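Addiction module toxin RelE (Helicobacter pylori, PDB 4LTT) probably cleaves RNA as the RelE-family, YafQ-type toxin of a toxin-antitoxin system, and can bind copper. Local coordinates at residues 4-10 and 75-81; 13-17 and 80-86; 40-46 and 57-61. The contacts are given in a common frame with arbitrary orientation. Residue numbers count along the deposited sequence, not the author numbering.

In the fold
All three contacts reach one mixed sheet and are partly buried. Contacts 1 and 2 follow each other along helix 8-19 and strand 75-82 and share Arg80 and Leu81. Contact 1 pairs the edge strand 3-6 with 75-82 through backbone hydrogen bonds and leucine packing, and lays Phe10 of the helix on the strand; contact 2 joins the next part of the helix to the end of the strand by two salt bridges and by the packing of buried Leu81. Contact 3, nested within the loops that the other two close, combines one backbone bond, a salt bridge and a small apolar patch near the opposite edge. Leu81 CD1 and Ile61 CG1, 4.2 Å apart, link it to the others.

Contact 1. Residues 4-10 and 75-81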
loop_
_atom_site.group_PDB
_atom_site.type_symbol
_atom_site.label_atom_id
_atom_site.label_comp_id
_atom_site.label_asym_id
_atom_site.label_seq_id
_atom_site.Cartn_x
_atom_site.Cartn_y
_atom_site.Cartn_z
ATOM N N LEU A 4 2.528 2.489 12.605
ATOM C CA LEU A 4 3.001 2.134 11.277
ATOM C C LEU A 4 4.117 1.198 11.310
ATOM O O LEU A 4 5.044 1.309 12.155
ATOM C CB LEU A 4 3.528 3.357 10.594
ATOM C CG LEU A 4 2.658 4.162 9.778
ATOM C CD1 LEU A 4 3.369 5.364 9.102
ATOM C CD2 LEU A 4 2.069 3.299 8.600
ATOM N N ASN A 5 4.097 0.208 10.489
ATOM C CA ASN A 5 5.165 -0.709 10.292
ATOM C C ASN A 5 5.537 -0.745 8.823
ATOM O O ASN A 5 4.851 -1.342 8.028
ATOM C CB ASN A 5 4.765 -2.056 10.854
ATOM C CG ASN A 5 5.849 -3.106 10.729
ATOM O OD1 ASN A 5 6.797 -2.942 9.987
ATOM N ND2 ASN A 5 5.681 -4.214 11.447
ATOM N N LEU A 6 6.609 -0.048 8.423
ATOM C CA LEU A 6 7.076 -0.025 7.048
ATOM C C LEU A 6 8.042 -1.178 6.843
ATOM O O LEU A 6 9.175 -1.159 7.379
ATOM C CB LEU A 6 7.817 1.279 6.783
ATOM C CG LEU A 6 6.973 2.543 6.809
ATOM C CD1 LEU A 6 7.690 3.740 6.196
ATOM C CD2 LEU A 6 5.541 2.499 6.349
ATOM N N LYS A 7 7.657 -2.177 6.117
ATOM C CA LYS A 7 8.591 -3.296 5.854
ATOM C C LYS A 7 9.714 -2.768 4.953
ATOM O O LYS A 7 9.510 -1.859 4.153
ATOM C CB LYS A 7 7.841 -4.446 5.192
ATOM C CG LYS A 7 6.746 -5.054 6.117
ATOM C CD LYS A 7 7.306 -5.581 7.421
ATOM C CE LYS A 7 6.383 -6.276 8.367
ATOM N NZ LYS A 7 7.218 -7.221 9.200
ATOM N N LYS A 8 10.868 -3.420 5.018
ATOM C CA LYS A 8 11.963 -2.998 4.166
ATOM C C LYS A 8 11.609 -3.106 2.682
ATOM O O LYS A 8 12.056 -2.287 1.876
ATOM C CB LYS A 8 13.249 -3.765 4.521
ATOM C CG LYS A 8 13.845 -3.333 5.855
ATOM C CD LYS A 8 14.500 -1.971 5.890
ATOM C CE LYS A 8 14.601 -1.579 7.383
ATOM N NZ LYS A 8 15.895 -1.981 8.027
ATOM N N SER A 9 10.784 -4.069 2.336
ATOM C CA SER A 9 10.344 -4.244 0.901
ATOM C C SER A 9 9.588 -2.947 0.481
ATOM O O SER A 9 9.784 -2.414 -0.654
ATOM C CB SER A 9 9.411 -5.462 0.740
ATOM O OG SER A 9 8.339 -5.491 1.671
ATOM N N PHE A 10 8.761 -2.412 1.377
ATOM C CA PHE A 10 8.035 -1.196 1.070
ATOM C C PHE A 10 8.978 0.008 0.964
ATOM O O PHE A 10 8.846 0.833 0.069
ATOM C CB PHE A 10 6.982 -0.918 2.175
ATOM C CG PHE A 10 6.345 0.441 2.058
ATOM C CD1 PHE A 10 5.228 0.669 1.284
ATOM C CD2 PHE A 10 6.937 1.549 2.720
ATOM C CE1 PHE A 10 4.660 1.941 1.161
ATOM C CE2 PHE A 10 6.383 2.819 2.569
ATOM C CZ PHE A 10 5.242 2.994 1.789
ATOM N N GLU A 75 -1.009 -2.634 14.371
ATOM C CA GLU A 75 -0.151 -2.038 13.349
ATOM C C GLU A 75 -0.853 -1.935 12.033
ATOM O O GLU A 75 -1.674 -2.821 11.664
ATOM C CB GLU A 75 1.148 -2.865 13.173
ATOM C CG GLU A 75 2.057 -2.900 14.384
ATOM C CD GLU A 75 3.339 -3.651 14.031
ATOM O OE1 GLU A 75 3.344 -4.644 13.278
ATOM O OE2 GLU A 75 4.420 -3.147 14.485
ATOM N N LEU A 76 -0.478 -0.898 11.273
ATOM C CA LEU A 76 -0.708 -0.874 9.860
ATOM C C LEU A 76 0.597 -1.231 9.186
ATOM O O LEU A 76 1.579 -0.491 9.325
ATOM C CB LEU A 76 -1.159 0.540 9.425
ATOM C CG LEU A 76 -1.264 0.666 7.876
ATOM C CD1 LEU A 76 -2.318 -0.253 7.312
ATOM C CD2 LEU A 76 -1.605 2.056 7.536
ATOM N N ILE A 77 0.648 -2.405 8.581
ATOM C CA ILE A 77 1.843 -2.921 7.907
ATOM C C ILE A 77 1.796 -2.499 6.467
ATOM O O ILE A 77 0.858 -2.877 5.750
ATOM C CB ILE A 77 1.906 -4.451 8.041
ATOM C CG1 ILE A 77 1.989 -4.915 9.494
ATOM C CG2 ILE A 77 3.145 -4.968 7.292
ATOM C CD1 ILE A 77 1.574 -6.386 9.658
ATOM N N LEU A 78 2.821 -1.801 6.003
ATOM C CA LEU A 78 2.950 -1.482 4.604
ATOM C C LEU A 78 3.954 -2.380 3.962
ATOM O O LEU A 78 5.095 -2.444 4.404
ATOM C CB LEU A 78 3.366 -0.018 4.421
ATOM C CG LEU A 78 2.430 1.006 5.121
ATOM C CD1 LEU A 78 2.761 2.404 4.621
ATOM C CD2 LEU A 78 0.939 0.739 4.781
ATOM N N LEU A 79 3.474 -3.203 3.017
ATOM C CA LEU A 79 4.257 -4.270 2.424
ATOM C C LEU A 79 4.926 -3.914 1.095
ATOM O O LEU A 79 6.131 -4.165 0.914
ATOM C CB LEU A 79 3.384 -5.518 2.273
ATOM C CG LEU A 79 4.158 -6.768 1.857
ATOM C CD1 LEU A 79 4.942 -7.208 3.050
ATOM C CD2 LEU A 79 3.219 -7.905 1.393
ATOM N N ARG A 80 4.157 -3.427 0.130
ATOM C CA ARG A 80 4.703 -3.157 -1.193
ATOM C C ARG A 80 4.033 -1.910 -1.681
ATOM O O ARG A 80 2.905 -1.558 -1.314
ATOM C CB ARG A 80 4.322 -4.265 -2.248
ATOM C CG ARG A 80 4.898 -5.648 -2.047
ATOM C CD ARG A 80 6.395 -5.619 -2.033
ATOM N NE ARG A 80 7.001 -5.046 -3.246
ATOM C CZ ARG A 80 7.404 -5.671 -4.347
ATOM N NH1 ARG A 80 7.270 -6.997 -4.458
ATOM N NH2 ARG A 80 8.064 -5.000 -5.288
ATOM N N LEU A 81 4.708 -1.235 -2.627
ATOM C CA LEU A 81 4.164 -0.069 -3.298
ATOM C C LEU A 81 4.715 -0.083 -4.704
ATOM O O LEU A 81 5.917 0.139 -4.925
ATOM C CB LEU A 81 4.647 1.175 -2.567
ATOM C CG LEU A 81 4.078 2.519 -3.132
ATOM C CD1 LEU A 81 2.576 2.684 -2.821
ATOM C CD2 LEU A 81 4.887 3.712 -2.542
#
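Residues 4-6 run parallel to strand 75-81, their axes 4.7 Å apart and inclined by 20°, with Leu4, Asn5 and Leu6 opposite Leu76, Ile77 and Leu78. The backbone hydrogen bonds follow the parallel pattern, in which Asn5 bonds to the two residues flanking its partner Ile77: Asn5 N donates to Leu76 O (2.9 Å), Asn5 O accepts from Leu78 N (2.9 Å), and Lys7 N then donates to Leu78 O (3.1 Å). Side-chain polar bonds lie at both ends, Asn5 ND2 to Glu75 OE1 (3.0 Å) and, past the turn into the helix, Ser9 OG to Leu79 O (2.7 Å). On one face of the sheet, Leu4 CD2 meets Leu76 CD2 at 4.0 Å and Leu6 CD2 meets Leu78 CD1 at 3.3 Å; the aliphatic part of Lys7 reaches Ile77, with Lys7 CE 3.7 Å from Ile77 CG2. Phe10, in the first turn of the helix, folds back over the strand: Leu78 CB makes a CH-pi contact 3.9 Å from its ring centroid, and Phe10 CE1 lies 3.8 Å from Leu81 CB. Strand 3-6 is an outer strand of the mixed sheet, leading straight into helix 8-19. On its other side strand 75-82 pairs antiparallel with 65-72, where Leu79 and Arg80 form a classic beta bulge against Val68, while helix 25-35 packs on Leu4, Leu76 and Leu78.

Contact 2. Residues 13-17 and 80-86; sequences DFDKL and RLGSHSE
Here a helix packs beside the end of a strand that leads into a capping box, part of the RelE-type toxin fold. Helix 13-17 (Leu17 N to Asp13 O, 2.9 Å) and strand 80-82 run nearly parallel, N-to-C directions 23° and axes 7.8 Å apart, with the CA atoms of Asp13 and Leu81 at 5.6 Å. Asp13 (chi1 m) points at the strand: OD2 accepts from Arg80 NE (2.7 Å) and Leu81 N (2.8 Å), OD1 from Arg80 NH2 (3.1 Å), a two-pronged salt bridge for which Arg80 curls through three m rotamers. Leu81 has an extended backbone (phi/psi -147/109°) and a buried t, p side chain, its CD2 3.6 Å from Leu17 CD1 and 3.9 Å from Phe14 CD1. A water lies 2.7 Å from Leu81 O and 3.0 Å from Asp13 O. Ser83 N-caps the final helix: Glu86 N donates to Ser83 OG (3.1 Å), Ser83 N to Glu86 OE1 (2.9 Å). Next comes His84, the predicted proton donor. An all-t Lys16 adds a salt bridge, NZ 2.9 Å from Glu86 OE2.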
loop_
_atom_site.group_PDB
_atom_site.type_symbol
_atom_site.label_atom_id
_atom_site.label_comp_id
_atom_site.label_asym_id
_atom_site.label_seq_id
_atom_site.Cartn_x
_atom_site.Cartn_y
_atom_site.Cartn_z
ATOM N N ASP A 13 10.716 -0.082 -2.351
ATOM C CA ASP A 13 9.782 0.316 -3.425
ATOM C C ASP A 13 9.568 1.805 -3.418
ATOM O O ASP A 13 9.490 2.477 -4.470
ATOM C CB ASP A 13 8.427 -0.309 -3.086
ATOM C CG ASP A 13 8.318 -1.754 -3.410
ATOM O OD1 ASP A 13 9.162 -2.397 -4.122
ATOM O OD2 ASP A 13 7.277 -2.381 -3.028
ATOM N N PHE A 14 9.376 2.414 -2.257
ATOM C CA PHE A 14 9.091 3.829 -2.132
ATOM C C PHE A 14 10.296 4.654 -2.638
ATOM O O PHE A 14 10.130 5.593 -3.400
ATOM C CB PHE A 14 8.805 4.167 -0.672
ATOM C CG PHE A 14 8.545 5.636 -0.439
ATOM C CD1 PHE A 14 7.272 6.146 -0.550
ATOM C CD2 PHE A 14 9.588 6.512 -0.125
ATOM C CE1 PHE A 14 7.017 7.526 -0.408
ATOM C CE2 PHE A 14 9.347 7.863 0.049
ATOM C CZ PHE A 14 8.035 8.367 -0.082
ATOM N N ASP A 15 11.498 4.224 -2.278
ATOM C CA ASP A 15 12.722 4.970 -2.668
ATOM C C ASP A 15 12.867 4.905 -4.191
ATOM O O ASP A 15 13.205 5.929 -4.816
ATOM C CB ASP A 15 13.912 4.318 -2.026
ATOM C CG ASP A 15 13.990 4.597 -0.509
ATOM O OD1 ASP A 15 13.193 5.333 0.053
ATOM O OD2 ASP A 15 14.911 4.008 0.115
ATOM N N LYS A 16 12.585 3.776 -4.799
ATOM C CA LYS A 16 12.596 3.609 -6.256
ATOM C C LYS A 16 11.566 4.516 -6.887
ATOM O O LYS A 16 11.861 5.233 -7.880
ATOM C CB LYS A 16 12.241 2.149 -6.625
ATOM C CG LYS A 16 12.065 1.850 -8.129
ATOM C CD LYS A 16 11.373 0.506 -8.390
ATOM C CE LYS A 16 11.094 0.339 -9.887
ATOM N NZ LYS A 16 10.828 -1.079 -10.239
ATOM N N LEU A 17 10.349 4.551 -6.351
ATOM C CA LEU A 17 9.329 5.466 -6.906
ATOM C C LEU A 17 9.753 6.903 -6.823
ATOM O O LEU A 17 9.488 7.669 -7.778
ATOM C CB LEU A 17 7.974 5.213 -6.235
ATOM C CG LEU A 17 7.123 4.130 -6.914
ATOM C CD1 LEU A 17 6.111 3.562 -5.946
ATOM C CD2 LEU A 17 6.483 4.642 -8.152
ATOM N N ARG A 80 4.157 -3.427 0.130
ATOM C CA ARG A 80 4.703 -3.157 -1.193
ATOM C C ARG A 80 4.033 -1.910 -1.681
ATOM O O ARG A 80 2.905 -1.558 -1.314
ATOM C CB ARG A 80 4.322 -4.265 -2.248
ATOM C CG ARG A 80 4.898 -5.648 -2.047
ATOM C CD ARG A 80 6.395 -5.619 -2.033
ATOM N NE ARG A 80 7.001 -5.046 -3.246
ATOM C CZ ARG A 80 7.404 -5.671 -4.347
ATOM N NH1 ARG A 80 7.270 -6.997 -4.458
ATOM N NH2 ARG A 80 8.064 -5.000 -5.288
ATOM N N LEU A 81 4.708 -1.235 -2.627
ATOM C CA LEU A 81 4.164 -0.069 -3.298
ATOM C C LEU A 81 4.715 -0.083 -4.704
ATOM O O LEU A 81 5.917 0.139 -4.925
ATOM C CB LEU A 81 4.647 1.175 -2.567
ATOM C CG LEU A 81 4.078 2.519 -3.132
ATOM C CD1 LEU A 81 2.576 2.684 -2.821
ATOM C CD2 LEU A 81 4.887 3.712 -2.542
ATOM N N GLY A 82 3.899 -0.362 -5.684
ATOM C CA GLY A 82 4.461 -0.434 -7.066
ATOM C C GLY A 82 3.428 -0.957 -8.031
ATOM O O GLY A 82 2.238 -1.025 -7.747
ATOM N N SER A 83 3.852 -1.281 -9.252
ATOM C CA SER A 83 2.944 -1.694 -10.299
ATOM C C SER A 83 2.424 -3.124 -10.072
ATOM O O SER A 83 3.039 -3.912 -9.399
ATOM C CB SER A 83 3.619 -1.648 -11.673
ATOM O OG SER A 83 4.579 -2.612 -11.765
ATOM N N HIS A 84 1.357 -3.453 -10.761
ATOM C CA HIS A 84 0.863 -4.803 -10.751
ATOM C C HIS A 84 1.937 -5.798 -11.170
ATOM O O HIS A 84 2.151 -6.808 -10.530
ATOM C CB HIS A 84 -0.317 -4.881 -11.678
ATOM C CG HIS A 84 -0.806 -6.262 -11.874
ATOM N ND1 HIS A 84 -1.499 -6.937 -10.940
ATOM C CD2 HIS A 84 -0.732 -7.038 -12.962
ATOM C CE1 HIS A 84 -1.817 -8.125 -11.418
ATOM N NE2 HIS A 84 -1.388 -8.193 -12.656
ATOM N N SER A 85 2.722 -5.449 -12.195
ATOM C CA SER A 85 3.739 -6.370 -12.633
ATOM C C SER A 85 4.829 -6.573 -11.626
ATOM O O SER A 85 5.258 -7.680 -11.356
ATOM C CB SER A 85 4.340 -5.862 -13.936
ATOM O OG SER A 85 5.468 -6.626 -14.363
ATOM N N GLU A 86 5.252 -5.477 -10.952
ATOM C CA GLU A 86 6.276 -5.556 -9.956
ATOM C C GLU A 86 5.849 -6.332 -8.756
ATOM O O GLU A 86 6.626 -7.081 -8.165
ATOM C CB GLU A 86 6.655 -4.109 -9.503
ATOM C CG GLU A 86 7.411 -3.352 -10.595
ATOM C CD GLU A 86 7.462 -1.851 -10.400
ATOM O OE1 GLU A 86 6.764 -1.267 -9.511
ATOM O OE2 GLU A 86 8.161 -1.203 -11.238
HETATM O O HOH W 1 8.044 0.767 -6.458
HETATM O O HOH W 2 8.429 -2.061 -7.237
#

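Contact 3. Residues 40-46 and 57-61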
loop_
_atom_site.group_PDB
_atom_site.type_symbol
_atom_site.label_atom_id
_atom_site.label_comp_id
_atom_site.label_asym_id
_atom_site.label_seq_id
_atom_site.Cartn_x
_atom_site.Cartn_y
_atom_site.Cartn_z
ATOM N N LEU A 40 -11.647 3.817 2.579
ATOM C CA LEU A 40 -11.134 4.586 1.469
ATOM C C LEU A 40 -12.278 4.867 0.434
ATOM O O LEU A 40 -13.231 4.114 0.290
ATOM C CB LEU A 40 -10.023 3.839 0.818
ATOM C CG LEU A 40 -8.768 3.671 1.653
ATOM C CD1 LEU A 40 -7.732 2.868 0.931
ATOM C CD2 LEU A 40 -8.116 5.043 1.957
ATOM N N ASP A 41 -12.165 5.993 -0.246
ATOM C CA ASP A 41 -13.205 6.355 -1.204
ATOM C C ASP A 41 -13.020 5.546 -2.506
ATOM O O ASP A 41 -12.050 4.827 -2.659
ATOM C CB ASP A 41 -13.216 7.814 -1.426
ATOM C CG ASP A 41 -12.148 8.238 -2.249
ATOM O OD1 ASP A 41 -11.316 8.995 -1.747
ATOM O OD2 ASP A 41 -12.150 7.907 -3.494
ATOM N N PRO A 42 -13.988 5.591 -3.432
ATOM C CA PRO A 42 -14.062 4.586 -4.460
ATOM C C PRO A 42 -12.945 4.613 -5.457
ATOM O O PRO A 42 -12.675 3.553 -6.038
ATOM C CB PRO A 42 -15.431 4.889 -5.152
ATOM C CG PRO A 42 -16.219 5.533 -4.085
ATOM C CD PRO A 42 -15.225 6.441 -3.420
ATOM N N GLN A 43 -12.286 5.718 -5.639
ATOM C CA GLN A 43 -11.205 5.759 -6.548
ATOM C C GLN A 43 -10.060 4.818 -6.164
ATOM O O GLN A 43 -9.323 4.463 -7.018
ATOM C CB GLN A 43 -10.716 7.213 -6.799
ATOM C CG GLN A 43 -10.338 7.979 -5.565
ATOM C CD GLN A 43 -10.354 9.493 -5.741
ATOM O OE1 GLN A 43 -10.571 10.216 -4.772
ATOM N NE2 GLN A 43 -10.081 9.983 -6.983
ATOM N N PHE A 44 -9.986 4.474 -4.861
ATOM C CA PHE A 44 -8.814 3.727 -4.371
ATOM C C PHE A 44 -8.997 2.255 -4.644
ATOM O O PHE A 44 -8.066 1.454 -4.441
ATOM C CB PHE A 44 -8.562 4.056 -2.929
ATOM C CG PHE A 44 -8.064 5.450 -2.765
ATOM C CD1 PHE A 44 -6.856 5.803 -3.250
ATOM C CD2 PHE A 44 -8.894 6.437 -2.262
ATOM C CE1 PHE A 44 -6.342 7.128 -3.156
ATOM C CE2 PHE A 44 -8.394 7.756 -2.146
ATOM C CZ PHE A 44 -7.156 8.106 -2.644
ATOM N N GLN A 45 -10.191 1.779 -5.028
ATOM C CA GLN A 45 -10.369 0.319 -5.326
ATOM C C GLN A 45 -9.825 -0.562 -4.239
ATOM O O GLN A 45 -9.232 -1.601 -4.487
ATOM C CB GLN A 45 -9.739 -0.057 -6.644
ATOM C CG GLN A 45 -10.425 0.673 -7.830
ATOM C CD GLN A 45 -9.757 0.235 -9.128
ATOM O OE1 GLN A 45 -9.640 -0.944 -9.407
ATOM N NE2 GLN A 45 -9.270 1.185 -9.883
ATOM N N ASP A 46 -10.124 -0.187 -3.008
ATOM C CA ASP A 46 -9.575 -0.912 -1.835
ATOM C C ASP A 46 -10.262 -2.291 -1.697
ATOM O O ASP A 46 -11.523 -2.379 -1.812
ATOM C CB ASP A 46 -9.815 -0.086 -0.557
ATOM C CG ASP A 46 -9.140 -0.673 0.610
ATOM O OD1 ASP A 46 -7.947 -0.872 0.527
ATOM O OD2 ASP A 46 -9.797 -0.965 1.635
ATOM N N ARG A 57 -4.398 -6.667 1.937
ATOM C CA ARG A 57 -5.329 -5.860 1.124
ATOM C C ARG A 57 -4.525 -5.038 0.137
ATOM O O ARG A 57 -3.301 -4.834 0.279
ATOM C CB ARG A 57 -6.143 -4.910 2.037
ATOM C CG ARG A 57 -7.041 -5.681 3.035
ATOM C CD ARG A 57 -7.911 -4.703 3.882
ATOM N NE ARG A 57 -8.863 -3.977 3.087
ATOM C CZ ARG A 57 -10.018 -4.439 2.652
ATOM N NH1 ARG A 57 -10.388 -5.691 2.956
ATOM N NH2 ARG A 57 -10.744 -3.701 1.837
ATOM N N GLU A 58 -5.231 -4.473 -0.825
ATOM C CA GLU A 58 -4.594 -3.690 -1.908
ATOM C C GLU A 58 -5.498 -2.447 -2.182
ATOM O O GLU A 58 -6.726 -2.598 -2.245
ATOM C CB GLU A 58 -4.569 -4.532 -3.214
ATOM C CG GLU A 58 -3.874 -3.805 -4.385
ATOM C CD GLU A 58 -4.291 -4.429 -5.719
ATOM O OE1 GLU A 58 -3.668 -5.435 -6.060
ATOM O OE2 GLU A 58 -5.224 -3.992 -6.406
ATOM N N CYS A 59 -4.847 -1.287 -2.357
ATOM C CA CYS A 59 -5.568 -0.139 -2.872
ATOM C C CYS A 59 -4.703 0.462 -3.976
ATOM O O CYS A 59 -3.508 0.155 -4.134
ATOM C CB CYS A 59 -5.945 0.849 -1.787
ATOM S SG CYS A 59 -4.577 1.628 -0.965
ATOM N N HIS A 60 -5.351 1.286 -4.774
ATOM C CA HIS A 60 -4.650 1.945 -5.923
ATOM C C HIS A 60 -4.350 3.371 -5.601
ATOM O O HIS A 60 -5.297 4.176 -5.466
ATOM C CB HIS A 60 -5.575 2.040 -7.091
ATOM C CG HIS A 60 -5.692 0.841 -7.887
ATOM N ND1 HIS A 60 -6.098 -0.296 -7.424
ATOM C CD2 HIS A 60 -5.571 0.697 -9.271
ATOM C CE1 HIS A 60 -6.193 -1.181 -8.450
ATOM N NE2 HIS A 60 -5.851 -0.546 -9.556
ATOM N N ILE A 61 -3.110 3.701 -5.482
ATOM C CA ILE A 61 -2.675 5.116 -5.287
ATOM C C ILE A 61 -2.718 5.883 -6.615
ATOM O O ILE A 61 -3.180 7.040 -6.662
ATOM C CB ILE A 61 -1.317 5.144 -4.623
ATOM C CG1 ILE A 61 -1.260 4.295 -3.353
ATOM C CG2 ILE A 61 -0.850 6.606 -4.336
ATOM C CD1 ILE A 61 -2.201 4.659 -2.231
HETATM O O HOH W 3 -6.696 5.754 -7.482
#
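Arg57 opens the strand with a salt bridge to the loop: its NH2 donates to Asp46 OD2 at 2.9 Å, and a weak bond from Arg57 NE to the same oxygen spans 3.5 Å. Tyr69 OH, on the adjoining strand, hydrogen-bonds to both Asp46 OD1 and Arg57 NE, closing a polar cluster. At Glu58 the backbone makes the contact, Asp46 CA approaching Glu58 O at 3.3 Å in a CA-H...O interaction. Cys59 turns to the apolar side, where its CB lies 3.8 Å from Leu40 CD1 and 4.3 Å from Phe44 CB; Val30 of helix 25-35 touches both Phe44 and Cys59. His60 N then donates to Phe44 O (2.7 Å), and a water joins Gln43 O (3.0 Å) to His60 O (2.9 Å). The His60 ring has Gln45 OE1 over one face, 3.6 Å from CE1. The loop's own shape comes from a 3-10 turn at 42-44, followed by Gln45 in a left-handed conformation. The arrangement is a loop docked on a sheet strand just before it becomes edge strand 47-48; the docked strand carries Glu58, which with His84 binds copper in another structure of this protein, though none is bound here.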